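Local coordinates for metallo-beta-lactamase (Serratia marcescens, PDB 6K4X), which hydrolyses the beta-lactam ring of antibiotics with the help of two zinc ions, as a subclass B3 metallo-beta-lactamase, at residues R3-Q9 and G22-I26; V65-S70 and T88-A94; S73-A78 and L117-P121; G154-W159 and V170-D174. Residues are numbered along the deposited sequence.

Contact 1: R3-Q9 and G22-I26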
loop_
_atom_site.group_PDB
_atom_site.type_symbol
_atom_site.label_atom_id
_atom_site.label_comp_id
_atom_site.label_asym_id
_atom_site.label_seq_id
_atom_site.Cartn_x
_atom_site.Cartn_y
_atom_site.Cartn_z
ATOM N N ARG A 3 -7.226 15.018 8.198
ATOM C CA ARG A 3 -6.813 13.766 7.491
ATOM C C ARG A 3 -5.413 13.946 6.896
ATOM O O ARG A 3 -5.191 13.612 5.746
ATOM C CB ARG A 3 -7.811 13.401 6.386
ATOM C CG ARG A 3 -9.223 13.138 6.891
ATOM C CD ARG A 3 -9.918 11.995 6.178
ATOM N NE ARG A 3 -11.025 11.457 6.959
ATOM C CZ ARG A 3 -10.897 10.523 7.897
ATOM N NH1 ARG A 3 -9.720 9.960 8.119
ATOM N NH2 ARG A 3 -11.954 10.137 8.596
ATOM N N ASP A 4 -4.487 14.490 7.690
ATOM C CA ASP A 4 -3.085 14.606 7.301
ATOM C C ASP A 4 -2.422 13.223 7.370
ATOM O O ASP A 4 -2.945 12.264 7.969
ATOM C CB ASP A 4 -2.352 15.663 8.131
ATOM C CG ASP A 4 -2.922 17.061 7.952
ATOM O OD1 ASP A 4 -3.192 17.438 6.794
ATOM O OD2 ASP A 4 -3.086 17.768 8.969
ATOM N N TRP A 5 -1.273 13.096 6.712
ATOM C CA TRP A 5 -0.616 11.811 6.526
ATOM C C TRP A 5 -0.188 11.196 7.851
ATOM O O TRP A 5 0.022 10.014 7.919
ATOM C CB TRP A 5 0.651 11.938 5.690
ATOM C CG TRP A 5 0.465 12.282 4.258
ATOM C CD1 TRP A 5 -0.687 12.288 3.549
ATOM C CD2 TRP A 5 1.510 12.731 3.380
ATOM N NE1 TRP A 5 -0.423 12.662 2.250
ATOM C CE2 TRP A 5 0.909 12.955 2.133
ATOM C CE3 TRP A 5 2.877 12.967 3.542
ATOM C CZ2 TRP A 5 1.648 13.390 1.034
ATOM C CZ3 TRP A 5 3.607 13.395 2.452
ATOM C CH2 TRP A 5 2.992 13.610 1.222
ATOM N N SER A 6 0.034 12.038 8.875
ATOM C CA SER A 6 0.513 11.585 10.174
ATOM C C SER A 6 -0.589 11.594 11.234
ATOM O O SER A 6 -0.285 11.326 12.388
ATOM C CB SER A 6 1.653 12.458 10.651
ATOM O OG SER A 6 2.747 12.386 9.747
ATOM N N SER A 7 -1.818 11.899 10.861
ATOM C CA SER A 7 -2.853 12.197 11.849
ATOM C C SER A 7 -3.341 10.926 12.535
ATOM O O SER A 7 -3.528 9.863 11.915
ATOM C CB SER A 7 -4.005 12.907 11.226
ATOM O OG SER A 7 -4.600 12.142 10.193
ATOM N N PRO A 8 -3.673 11.025 13.838
ATOM C CA PRO A 8 -4.392 9.942 14.505
ATOM C C PRO A 8 -5.657 9.551 13.749
ATOM O O PRO A 8 -6.314 10.377 13.082
ATOM C CB PRO A 8 -4.718 10.546 15.875
ATOM C CG PRO A 8 -3.542 11.461 16.125
ATOM C CD PRO A 8 -3.277 12.100 14.774
ATOM N N GLN A 9 -6.028 8.283 13.905
ATOM C CA GLN A 9 -7.211 7.708 13.273
ATOM C C GLN A 9 -7.593 6.460 14.069
ATOM O O GLN A 9 -6.784 5.546 14.209
ATOM C CB GLN A 9 -6.937 7.360 11.805
ATOM C CG GLN A 9 -8.019 6.502 11.166
ATOM C CD GLN A 9 -9.343 7.206 11.059
ATOM O OE1 GLN A 9 -9.426 8.324 10.539
ATOM N NE2 GLN A 9 -10.395 6.544 11.523
ATOM N N GLY A 22 -3.952 2.530 9.907
ATOM C CA GLY A 22 -3.212 3.677 9.422
ATOM C C GLY A 22 -3.635 4.993 10.057
ATOM O O GLY A 22 -4.316 5.076 11.089
ATOM N N THR A 23 -3.164 6.065 9.420
ATOM C CA THR A 23 -3.446 7.418 9.847
ATOM C C THR A 23 -4.715 7.905 9.149
ATOM O O THR A 23 -5.356 7.205 8.376
ATOM C CB THR A 23 -2.245 8.320 9.542
ATOM O OG1 THR A 23 -2.058 8.259 8.118
ATOM C CG2 THR A 23 -0.996 7.904 10.285
ATOM N N GLY A 24 -5.085 9.157 9.424
ATOM C CA GLY A 24 -6.229 9.742 8.749
ATOM C C GLY A 24 -6.023 9.848 7.253
ATOM O O GLY A 24 -7.001 9.865 6.497
ATOM N N GLY A 25 -4.770 9.935 6.815
ATOM C CA GLY A 25 -4.474 10.216 5.433
ATOM C C GLY A 25 -3.727 9.126 4.696
ATOM O O GLY A 25 -3.615 9.223 3.471
ATOM N N ILE A 26 -3.164 8.128 5.399
ATOM C CA ILE A 26 -2.388 7.083 4.711
ATOM C C ILE A 26 -2.824 5.728 5.246
ATOM O O ILE A 26 -2.854 5.528 6.468
ATOM C CB ILE A 26 -0.868 7.247 4.873
ATOM C CG1 ILE A 26 -0.363 8.586 4.324
ATOM C CG2 ILE A 26 -0.145 6.087 4.224
ATOM C CD1 ILE A 26 -0.411 8.700 2.818
HETATM O O HOH W 1 -6.483 3.551 12.108
#
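Neither segment forms a helix or strand here. Residues 3-9 curl around the loop 22-26, with a type I beta turn from Asp4 to Ser7. Arg3 CA lies 4.3 Å from Gly24 CA, and Trp5 CA is equally close to Gly25 CA. Such closeness depends on the glycines: a CB on Gly24 would clash with Ser7 OG, and one on Gly25 with the carbonyls of Arg3 and Asp4. Gly24 N donates to Ser7 O at 3.0 Å and weakly to Ser7 OG at 3.1 Å. Thr23 OG1 donates to Trp5 O (2.7 Å). Thr23 OG1 also accepts from Ile26 N at 2.9 Å, an ST motif. Arg3 NH1 reaches back to Gly24 O (3.2 Å) and to Gln9 OE1 (2.9 Å), closing the curl. The CD1 methyl of Ile26 lies over the Trp5 five-membered ring, a CH-pi contact 4.0 Å from the centroid. One water lies within hydrogen-bonding reach of both Gln9 O and Gly22 O. The N-terminal segment leads into strand 12-15, while 22-26 lies between strands 18-20 and 29-31. Trp5 and Ile26 both touch Asp76 on helix 75-78, and Ile26 also packs on His215, so the contact sits beside the second zinc site.

Contact 2: V65-S70 and T88-A94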
loop_
_atom_site.group_PDB
_atom_site.type_symbol
_atom_site.label_atom_id
_atom_site.label_comp_id
_atom_site.label_asym_id
_atom_site.label_seq_id
_atom_site.Cartn_x
_atom_site.Cartn_y
_atom_site.Cartn_z
ATOM N N VAL A 65 3.911 -8.978 15.250
ATOM C CA VAL A 65 3.954 -8.600 13.834
ATOM C C VAL A 65 5.248 -9.153 13.231
ATOM O O VAL A 65 6.347 -8.768 13.648
ATOM C CB VAL A 65 3.899 -7.077 13.664
ATOM C CG1 VAL A 65 4.003 -6.702 12.194
ATOM C CG2 VAL A 65 2.650 -6.468 14.294
ATOM N N LYS A 66 5.119 -10.070 12.274
ATOM C CA LYS A 66 6.271 -10.813 11.780
ATOM C C LYS A 66 6.794 -10.299 10.441
ATOM O O LYS A 66 7.981 -10.471 10.161
ATOM C CB LYS A 66 5.928 -12.298 11.663
ATOM C CG LYS A 66 5.479 -12.929 12.971
ATOM C CD LYS A 66 6.354 -12.640 14.164
ATOM C CE LYS A 66 5.852 -13.322 15.420
ATOM N NZ LYS A 66 6.658 -12.989 16.607
ATOM N N TYR A 67 5.919 -9.699 9.641
ATOM C CA TYR A 67 6.301 -9.131 8.346
ATOM C C TYR A 67 5.672 -7.753 8.228
ATOM O O TYR A 67 4.526 -7.553 8.682
ATOM C CB TYR A 67 5.800 -9.968 7.172
ATOM C CG TYR A 67 6.483 -11.298 7.015
ATOM C CD1 TYR A 67 7.795 -11.353 6.603
ATOM C CD2 TYR A 67 5.834 -12.493 7.262
ATOM C CE1 TYR A 67 8.458 -12.553 6.431
ATOM C CE2 TYR A 67 6.489 -13.713 7.106
ATOM C CZ TYR A 67 7.805 -13.739 6.692
ATOM O OH TYR A 67 8.488 -14.916 6.513
ATOM N N ILE A 68 6.403 -6.827 7.610
ATOM C CA ILE A 68 5.878 -5.549 7.172
ATOM C C ILE A 68 6.028 -5.538 5.652
ATOM O O ILE A 68 7.148 -5.643 5.139
ATOM C CB ILE A 68 6.631 -4.372 7.812
ATOM C CG1 ILE A 68 6.550 -4.409 9.333
ATOM C CG2 ILE A 68 6.115 -3.057 7.262
ATOM C CD1 ILE A 68 7.537 -3.511 10.052
ATOM N N LEU A 69 4.922 -5.373 4.952
ATOM C CA LEU A 69 4.888 -5.364 3.506
ATOM C C LEU A 69 4.850 -3.927 3.023
ATOM O O LEU A 69 4.022 -3.161 3.500
ATOM C CB LEU A 69 3.652 -6.119 3.017
ATOM C CG LEU A 69 3.450 -7.506 3.616
ATOM C CD1 LEU A 69 2.255 -8.177 2.975
ATOM C CD2 LEU A 69 4.689 -8.359 3.503
ATOM N N SER A 70 5.677 -3.584 2.039
ATOM C CA SER A 70 5.741 -2.232 1.503
ATOM C C SER A 70 5.052 -2.186 0.146
ATOM O O SER A 70 5.388 -2.977 -0.753
ATOM C CB SER A 70 7.178 -1.801 1.384
ATOM O OG SER A 70 7.294 -0.528 0.743
ATOM N N THR A 88 8.848 -4.064 16.219
ATOM C CA THR A 88 8.224 -5.368 16.031
ATOM C C THR A 88 9.261 -6.486 15.917
ATOM O O THR A 88 8.943 -7.624 16.266
ATOM C CB THR A 88 7.352 -5.397 14.771
ATOM O OG1 THR A 88 8.165 -5.086 13.632
ATOM C CG2 THR A 88 6.184 -4.435 14.870
ATOM N N GLY A 89 10.437 -6.176 15.365
ATOM C CA GLY A 89 11.405 -7.179 14.938
ATOM C C GLY A 89 11.072 -7.805 13.594
ATOM O O GLY A 89 11.742 -8.764 13.201
ATOM N N ALA A 90 10.059 -7.292 12.881
ATOM C CA ALA A 90 9.566 -7.885 11.647
ATOM C C ALA A 90 10.613 -7.796 10.536
ATOM O O ALA A 90 11.515 -6.957 10.536
ATOM C CB ALA A 90 8.283 -7.199 11.240
ATOM N N THR A 91 10.409 -8.645 9.543
ATOM C CA THR A 91 11.106 -8.563 8.266
ATOM C C THR A 91 10.281 -7.709 7.318
ATOM O O THR A 91 9.046 -7.867 7.255
ATOM C CB THR A 91 11.324 -9.946 7.668
ATOM O OG1 THR A 91 12.171 -10.651 8.578
ATOM C CG2 THR A 91 11.963 -9.915 6.302
ATOM N N VAL A 92 10.937 -6.802 6.598
ATOM C CA VAL A 92 10.285 -5.926 5.643
ATOM C C VAL A 92 10.407 -6.535 4.245
ATOM O O VAL A 92 11.512 -6.861 3.808
ATOM C CB VAL A 92 10.940 -4.537 5.682
ATOM C CG1 VAL A 92 10.312 -3.607 4.667
ATOM C CG2 VAL A 92 10.873 -3.943 7.086
ATOM N N LEU A 93 9.286 -6.668 3.533
ATOM C CA LEU A 93 9.281 -7.258 2.210
ATOM C C LEU A 93 8.840 -6.221 1.190
ATOM O O LEU A 93 7.889 -5.479 1.419
ATOM C CB LEU A 93 8.346 -8.454 2.162
ATOM C CG LEU A 93 8.688 -9.583 3.117
ATOM C CD1 LEU A 93 7.685 -10.706 2.998
ATOM C CD2 LEU A 93 10.081 -10.122 2.908
ATOM N N ALA A 94 9.508 -6.204 0.034
ATOM C CA ALA A 94 9.272 -5.199 -0.973
ATOM C C ALA A 94 9.645 -5.737 -2.346
ATOM O O ALA A 94 10.436 -6.692 -2.495
ATOM C CB ALA A 94 10.058 -3.953 -0.669
HETATM O O HOH W 2 8.689 -9.875 14.715
#
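Two neighbouring parallel strands, 65-69 and 91-94, run 4.6 Å apart at their closest, at 30° to each other. Four backbone hydrogen bonds set the ladder: Thr91 N to Lys66 O (3.1 Å), Ile68 N to Thr91 O (2.9 Å), Leu93 N to Ile68 O (2.9 Å) and Ser70 N to Leu93 O (3.0 Å). On one face, Leu93 fits between Tyr67 and Leu69. Leu93 CD1 lies 3.7 Å from Tyr67 CD1 and 3.8 Å from Leu69 CD2. Thr91 fills the space beside the Tyr67 ring, with Thr91 CB 3.9 Å from Tyr67 CD1. On the other face Ile68 is the main bump. Ile68 CG1 rests 3.8 Å from the small methyl Ala90 CB, and Ile68 CB is 4.3 Å from Val92 CG2. Val65 meets Thr88 where the helix ends, with Val65 CB 3.7 Å from Thr88 CG2. Gly89 takes a positive phi there, and Thr88 OG1 accepts from Ala90 N at 3.0 Å, an ST turn into the strand. Thr88 OG1 is also hydrogen-bonded to Met84 O in helix 81-88. One water lies in reach of both Val65 O and Thr88 O. Helix 81-88 lies in the connection between the two parallel strands, making a beta-alpha-beta unit. It packs on Ile68, Ser70 and Val92, on the Ile68 face. Strand 37-40 flanks 65-69, and strand 126-129 flanks 91-95 at the sheet edge.

Contact 3: S73-A78 and L117-P121. With ZN (zinc ion), chain C; ZN (zinc ion), chain B; D0U (4-azanyl-2-sulfanyl-benzoic acid), chain E.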
loop_
_atom_site.group_PDB
_atom_site.type_symbol
_atom_site.label_atom_id
_atom_site.label_comp_id
_atom_site.label_asym_id
_atom_site.label_seq_id
_atom_site.Cartn_x
_atom_site.Cartn_y
_atom_site.Cartn_z
ATOM N N SER A 73 8.143 2.951 -1.960
ATOM C CA SER A 73 9.176 3.548 -1.124
ATOM C C SER A 73 9.206 5.070 -1.248
ATOM O O SER A 73 10.236 5.645 -1.619
ATOM C CB SER A 73 10.489 2.929 -1.506
ATOM O OG SER A 73 10.683 2.948 -2.918
ATOM N N HIS A 74 8.077 5.707 -0.884
ATOM C CA HIS A 74 8.050 7.152 -0.654
ATOM C C HIS A 74 7.699 7.396 0.809
ATOM O O HIS A 74 7.135 6.532 1.477
ATOM C CB HIS A 74 7.035 7.863 -1.550
ATOM C CG HIS A 74 7.402 7.807 -2.992
ATOM N ND1 HIS A 74 6.491 7.889 -4.002
ATOM C CD2 HIS A 74 8.618 7.732 -3.569
ATOM C CE1 HIS A 74 7.143 7.833 -5.143
ATOM N NE2 HIS A 74 8.435 7.742 -4.912
ATOM N N GLU A 75 8.081 8.570 1.294
ATOM C CA GLU A 75 8.029 8.899 2.716
ATOM C C GLU A 75 6.627 8.757 3.310
ATOM O O GLU A 75 6.508 8.530 4.514
ATOM C CB GLU A 75 8.588 10.297 2.947
ATOM C CG GLU A 75 7.690 11.423 2.449
ATOM C CD GLU A 75 8.085 12.870 2.719
ATOM O OE1 GLU A 75 8.584 13.139 3.818
ATOM O OE2 GLU A 75 7.862 13.735 1.833
ATOM N N ASP A 76 5.580 8.999 2.537
ATOM C CA ASP A 76 4.229 8.946 3.071
ATOM C C ASP A 76 3.769 7.516 3.400
ATOM O O ASP A 76 2.948 7.354 4.302
ATOM C CB ASP A 76 3.236 9.659 2.161
ATOM C CG ASP A 76 3.162 9.209 0.717
ATOM O OD1 ASP A 76 4.186 8.736 0.176
ATOM O OD2 ASP A 76 2.068 9.378 0.130
ATOM N N HIS A 77 4.235 6.516 2.643
ATOM C CA HIS A 77 3.823 5.131 2.884
ATOM C C HIS A 77 4.859 4.370 3.703
ATOM O O HIS A 77 4.517 3.412 4.422
ATOM C CB HIS A 77 3.589 4.406 1.560
ATOM C CG HIS A 77 2.667 5.169 0.677
ATOM N ND1 HIS A 77 1.293 5.215 0.874
ATOM C CD2 HIS A 77 2.939 6.028 -0.329
ATOM C CE1 HIS A 77 0.785 6.060 -0.015
ATOM N NE2 HIS A 77 1.759 6.593 -0.747
ATOM N N ALA A 78 6.134 4.698 3.485
ATOM C CA ALA A 78 7.278 3.921 3.981
ATOM C C ALA A 78 8.039 4.645 5.093
ATOM O O ALA A 78 8.910 4.047 5.721
ATOM C CB ALA A 78 8.251 3.599 2.868
ATOM N N LEU A 117 11.604 14.668 -4.023
ATOM C CA LEU A 117 11.203 13.758 -2.946
ATOM C C LEU A 117 11.959 14.088 -1.662
ATOM O O LEU A 117 13.122 14.500 -1.716
ATOM C CB LEU A 117 11.473 12.303 -3.341
ATOM C CG LEU A 117 10.608 11.779 -4.480
ATOM C CD1 LEU A 117 11.225 10.534 -5.104
ATOM C CD2 LEU A 117 9.193 11.508 -3.988
ATOM N N SER A 118 11.310 13.833 -0.526
ATOM C CA SER A 118 11.962 13.962 0.759
ATOM C C SER A 118 12.427 12.583 1.220
ATOM O O SER A 118 11.703 11.595 1.118
ATOM C CB SER A 118 11.051 14.587 1.775
ATOM O OG SER A 118 10.661 15.892 1.366
ATOM N N ASN A 119 13.630 12.518 1.766
ATOM C CA ASN A 119 14.164 11.287 2.305
ATOM C C ASN A 119 13.396 10.870 3.553
ATOM O O ASN A 119 12.692 11.671 4.166
ATOM C CB ASN A 119 15.640 11.423 2.655
ATOM C CG ASN A 119 16.501 11.765 1.459
ATOM O OD1 ASN A 119 16.113 11.613 0.303
ATOM N ND2 ASN A 119 17.720 12.180 1.743
ATOM N N PHE A 120 13.549 9.613 3.934
ATOM C CA PHE A 120 12.903 9.092 5.105
ATOM C C PHE A 120 13.843 8.105 5.784
ATOM O O PHE A 120 14.909 7.766 5.263
ATOM C CB PHE A 120 11.546 8.491 4.724
ATOM C CG PHE A 120 11.603 7.365 3.719
ATOM C CD1 PHE A 120 11.533 7.626 2.359
ATOM C CD2 PHE A 120 11.720 6.052 4.138
ATOM C CE1 PHE A 120 11.583 6.591 1.439
ATOM C CE2 PHE A 120 11.797 5.023 3.217
ATOM C CZ PHE A 120 11.706 5.294 1.873
ATOM N N PRO A 121 13.521 7.624 6.996
ATOM C CA PRO A 121 14.472 6.776 7.703
ATOM C C PRO A 121 14.654 5.412 7.024
ATOM O O PRO A 121 13.681 4.724 6.705
ATOM C CB PRO A 121 13.838 6.627 9.090
ATOM C CG PRO A 121 12.978 7.854 9.231
ATOM C CD PRO A 121 12.400 8.057 7.854
HETATM ZN ZN ZN C . 1.639 8.409 -1.643
HETATM ZN ZN ZN B . 4.437 7.675 -3.947
HETATM O O2 D0U E . 1.107 7.740 -3.744
HETATM C C7 D0U E . 0.767 8.557 -4.627
HETATM O O1 D0U E . -0.119 8.283 -5.488
HETATM C C3 D0U E . 1.406 9.896 -4.724
HETATM C C2 D0U E . 0.769 10.826 -5.591
HETATM C C4 D0U E . 2.558 10.272 -4.011
HETATM S S1 D0U E . 3.429 9.389 -2.838
HETATM C C5 D0U E . 3.053 11.576 -4.237
HETATM C C6 D0U E . 2.441 12.485 -5.102
HETATM N N1 D0U E . 2.939 13.771 -5.267
HETATM C C1 D0U E . 1.297 12.107 -5.748
HETATM O O HOH W 3 9.656 10.368 -0.320
HETATM O O HOH W 4 8.482 12.869 -0.898
HETATM O O HOH W 5 10.621 12.779 5.183
HETATM O O HOH W 6 11.256 3.638 6.959
#
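The Phe120 ring packs on Ser73, Glu75 and Ala78, with Ser73 O at its edge, 3.5 Å from Phe120 CE1. Phe120 CD1 is 3.7 Å from Glu75 N, and Phe120 CE2 is 3.8 Å from Ala78 CB. Leu117 CD2 sits over the His74 ring, a CH-pi contact 4.0 Å from the centroid. No direct hydrogen bond crosses the contact, but four waters do the work. They link Glu75 N to Ser118 O, Glu75 OE2 to Ser118 N, Glu75 OE1 to Asn119 O, and Ala78 O to Pro121 O. On the zinc side, His74 ND1 binds one ion at 2.1 Å, while Asp76 OD2 (2.1 Å) and His77 NE2 (2.0 Å) bind the other. The inhibitor's S1 bridges both ions. His74 NE2 is hydrogen-bonded to Asp111. His72, His74, Asp76 and His77 belong to the HxHxDH motif of the superfamily; His150 completes the protein ligands of the first zinc and His215 those of the second in this metallo-beta-lactamase active site.

Contact 4: G154-W159 and V170-D174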
loop_
_atom_site.group_PDB
_atom_site.type_symbol
_atom_site.label_atom_id
_atom_site.label_comp_id
_atom_site.label_asym_id
_atom_site.label_seq_id
_atom_site.Cartn_x
_atom_site.Cartn_y
_atom_site.Cartn_z
ATOM N N GLY A 154 7.123 -1.114 -7.020
ATOM C CA GLY A 154 5.783 -1.081 -6.424
ATOM C C GLY A 154 5.153 -2.451 -6.385
ATOM O O GLY A 154 5.217 -3.179 -7.387
ATOM N N ILE A 155 4.507 -2.790 -5.266
ATOM C CA ILE A 155 3.801 -4.033 -5.103
ATOM C C ILE A 155 2.403 -3.731 -4.587
ATOM O O ILE A 155 2.218 -2.963 -3.633
ATOM C CB ILE A 155 4.519 -4.988 -4.132
ATOM C CG1 ILE A 155 5.919 -5.374 -4.615
ATOM C CG2 ILE A 155 3.664 -6.220 -3.859
ATOM C CD1 ILE A 155 5.969 -6.296 -5.807
ATOM N N THR A 156 1.418 -4.392 -5.203
ATOM C CA THR A 156 0.044 -4.487 -4.734
ATOM C C THR A 156 -0.149 -5.863 -4.098
ATOM O O THR A 156 0.294 -6.866 -4.662
ATOM C CB THR A 156 -0.907 -4.256 -5.911
ATOM O OG1 THR A 156 -0.827 -2.891 -6.314
ATOM C CG2 THR A 156 -2.344 -4.609 -5.647
ATOM N N TRP A 157 -0.728 -5.910 -2.903
ATOM C CA TRP A 157 -0.747 -7.108 -2.073
ATOM C C TRP A 157 -2.177 -7.622 -1.972
ATOM O O TRP A 157 -3.102 -6.808 -1.779
ATOM C CB TRP A 157 -0.201 -6.784 -0.683
ATOM C CG TRP A 157 1.191 -6.242 -0.662
ATOM C CD1 TRP A 157 1.522 -4.923 -0.680
ATOM C CD2 TRP A 157 2.439 -6.962 -0.654
ATOM N NE1 TRP A 157 2.871 -4.752 -0.607
ATOM C CE2 TRP A 157 3.458 -5.982 -0.599
ATOM C CE3 TRP A 157 2.803 -8.311 -0.643
ATOM C CZ2 TRP A 157 4.803 -6.300 -0.525
ATOM C CZ3 TRP A 157 4.141 -8.621 -0.550
ATOM C CH2 TRP A 157 5.110 -7.626 -0.504
ATOM N N THR A 158 -2.384 -8.942 -2.048
ATOM C CA THR A 158 -3.740 -9.487 -2.007
ATOM C C THR A 158 -3.830 -10.686 -1.060
ATOM O O THR A 158 -2.874 -11.413 -0.825
ATOM C CB THR A 158 -4.231 -9.899 -3.397
ATOM O OG1 THR A 158 -3.415 -10.953 -3.917
ATOM C CG2 THR A 158 -4.200 -8.735 -4.361
ATOM N N TRP A 159 -5.018 -10.857 -0.487
ATOM C CA TRP A 159 -5.274 -11.956 0.407
ATOM C C TRP A 159 -6.772 -12.194 0.502
ATOM O O TRP A 159 -7.566 -11.482 -0.113
ATOM C CB TRP A 159 -4.664 -11.690 1.777
ATOM C CG TRP A 159 -5.224 -10.489 2.479
ATOM C CD1 TRP A 159 -6.311 -10.437 3.298
ATOM C CD2 TRP A 159 -4.690 -9.156 2.443
ATOM N NE1 TRP A 159 -6.496 -9.163 3.764
ATOM C CE2 TRP A 159 -5.506 -8.355 3.264
ATOM C CE3 TRP A 159 -3.579 -8.578 1.826
ATOM C CZ2 TRP A 159 -5.243 -7.004 3.455
ATOM C CZ3 TRP A 159 -3.319 -7.244 2.010
ATOM C CH2 TRP A 159 -4.137 -6.474 2.829
ATOM N N VAL A 170 -9.343 -9.380 -0.686
ATOM C CA VAL A 170 -8.903 -8.058 -0.265
ATOM C C VAL A 170 -7.646 -7.683 -1.037
ATOM O O VAL A 170 -6.752 -8.502 -1.229
ATOM C CB VAL A 170 -8.623 -8.042 1.242
ATOM C CG1 VAL A 170 -8.256 -6.651 1.716
ATOM C CG2 VAL A 170 -9.795 -8.593 2.030
ATOM N N VAL A 171 -7.598 -6.438 -1.500
ATOM C CA VAL A 171 -6.480 -5.896 -2.265
ATOM C C VAL A 171 -5.998 -4.629 -1.571
ATOM O O VAL A 171 -6.798 -3.713 -1.375
ATOM C CB VAL A 171 -6.896 -5.589 -3.713
ATOM C CG1 VAL A 171 -5.739 -4.975 -4.480
ATOM C CG2 VAL A 171 -7.456 -6.817 -4.420
ATOM N N PHE A 172 -4.716 -4.572 -1.214
ATOM C CA PHE A 172 -4.077 -3.339 -0.770
ATOM C C PHE A 172 -3.373 -2.768 -1.983
ATOM O O PHE A 172 -2.349 -3.280 -2.432
ATOM C CB PHE A 172 -3.148 -3.598 0.416
ATOM C CG PHE A 172 -2.741 -2.357 1.166
ATOM C CD1 PHE A 172 -1.973 -1.379 0.570
ATOM C CD2 PHE A 172 -3.149 -2.158 2.463
ATOM C CE1 PHE A 172 -1.593 -0.241 1.265
ATOM C CE2 PHE A 172 -2.753 -1.036 3.157
ATOM C CZ PHE A 172 -1.976 -0.077 2.566
ATOM N N ALA A 173 -4.006 -1.766 -2.585
ATOM C CA ALA A 173 -3.623 -1.287 -3.913
ATOM C C ALA A 173 -2.519 -0.232 -3.805
ATOM O O ALA A 173 -2.711 0.820 -3.191
ATOM C CB ALA A 173 -4.842 -0.755 -4.616
ATOM N N ASP A 174 -1.377 -0.528 -4.417
ATOM C CA ASP A 174 -0.334 0.463 -4.546
ATOM C C ASP A 174 -0.826 1.617 -5.420
ATOM O O ASP A 174 -1.793 1.494 -6.194
ATOM C CB ASP A 174 0.915 -0.144 -5.160
ATOM C CG ASP A 174 2.142 0.741 -5.050
ATOM O OD1 ASP A 174 2.136 1.630 -4.202
ATOM O OD2 ASP A 174 3.116 0.445 -5.786
HETATM O O HOH W 7 -2.769 -0.883 -7.445
#
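The backbone pairing between antiparallel strands 155-159 and 170-173 is regular. Trp157 and Phe172 form a hydrogen-bonded pair: Trp157 N donates to Phe172 O (3.1 Å), and Phe172 N to Trp157 O (2.8 Å). Trp159 and Val170 repeat this, with Trp159 N to Val170 O at 3.0 Å and Val170 N to Trp159 O at 2.8 Å. Thr158 and Val171 between them are a non-hydrogen-bonded pair. Their backbone polar groups turn outward, to Lys143 for Thr158 and to Ile210 for Val171. Thr158 OG1 bonds to His145, and Trp159 NE1 to Thr18. Trp157 NE1 makes a weak hydrogen bond to Ser70 O. Thr156 OG1 is hydrogen-bonded to Thr147 OG1, and a water links it to Asp174 O. Asp174 OD1 takes up His72 ND1, a second-shell bond to a zinc ligand. Apolar contacts fill the rest. Val170 CB lies over the Trp159 five-membered ring, a CH-pi contact 3.8 Å from the centroid, and Trp159 CH2 is 3.9 Å from Phe172 CB. The two strands form a hairpin in the middle of a five-stranded sheet, between 140-146 and 210-213. Trp157, Trp159 and Phe172 pack on strand 37-40 of the other sheet, part of the superfamily's alpha-beta/beta-alpha sandwich.

From the N terminus, contact 1 comes first and closes a short loop holding strands 12-15 and 18-20. Contact 2 closes a beta-alpha-beta crossover in the seven-stranded sheet. Its segments alternate with those of contact 3: 73-78 follows strand 65-69 and precedes 88-94, and 117-121 comes later, so the two contacts cross. Contact 4 closes a hairpin of the second sheet. Contact 1 touches contact 3, where Trp5 and Ile26 pack on the zinc-binding helix. Contact 2 meets contact 4 through Trp157, which packs on Leu69 and makes a weak hydrogen bond to Ser70 O through its NE1, joining the two sheets. Contacts 3 and 4 do not touch; contact 3 supplies zinc ligands, while contact 4 borders the site through Asp174 and His72.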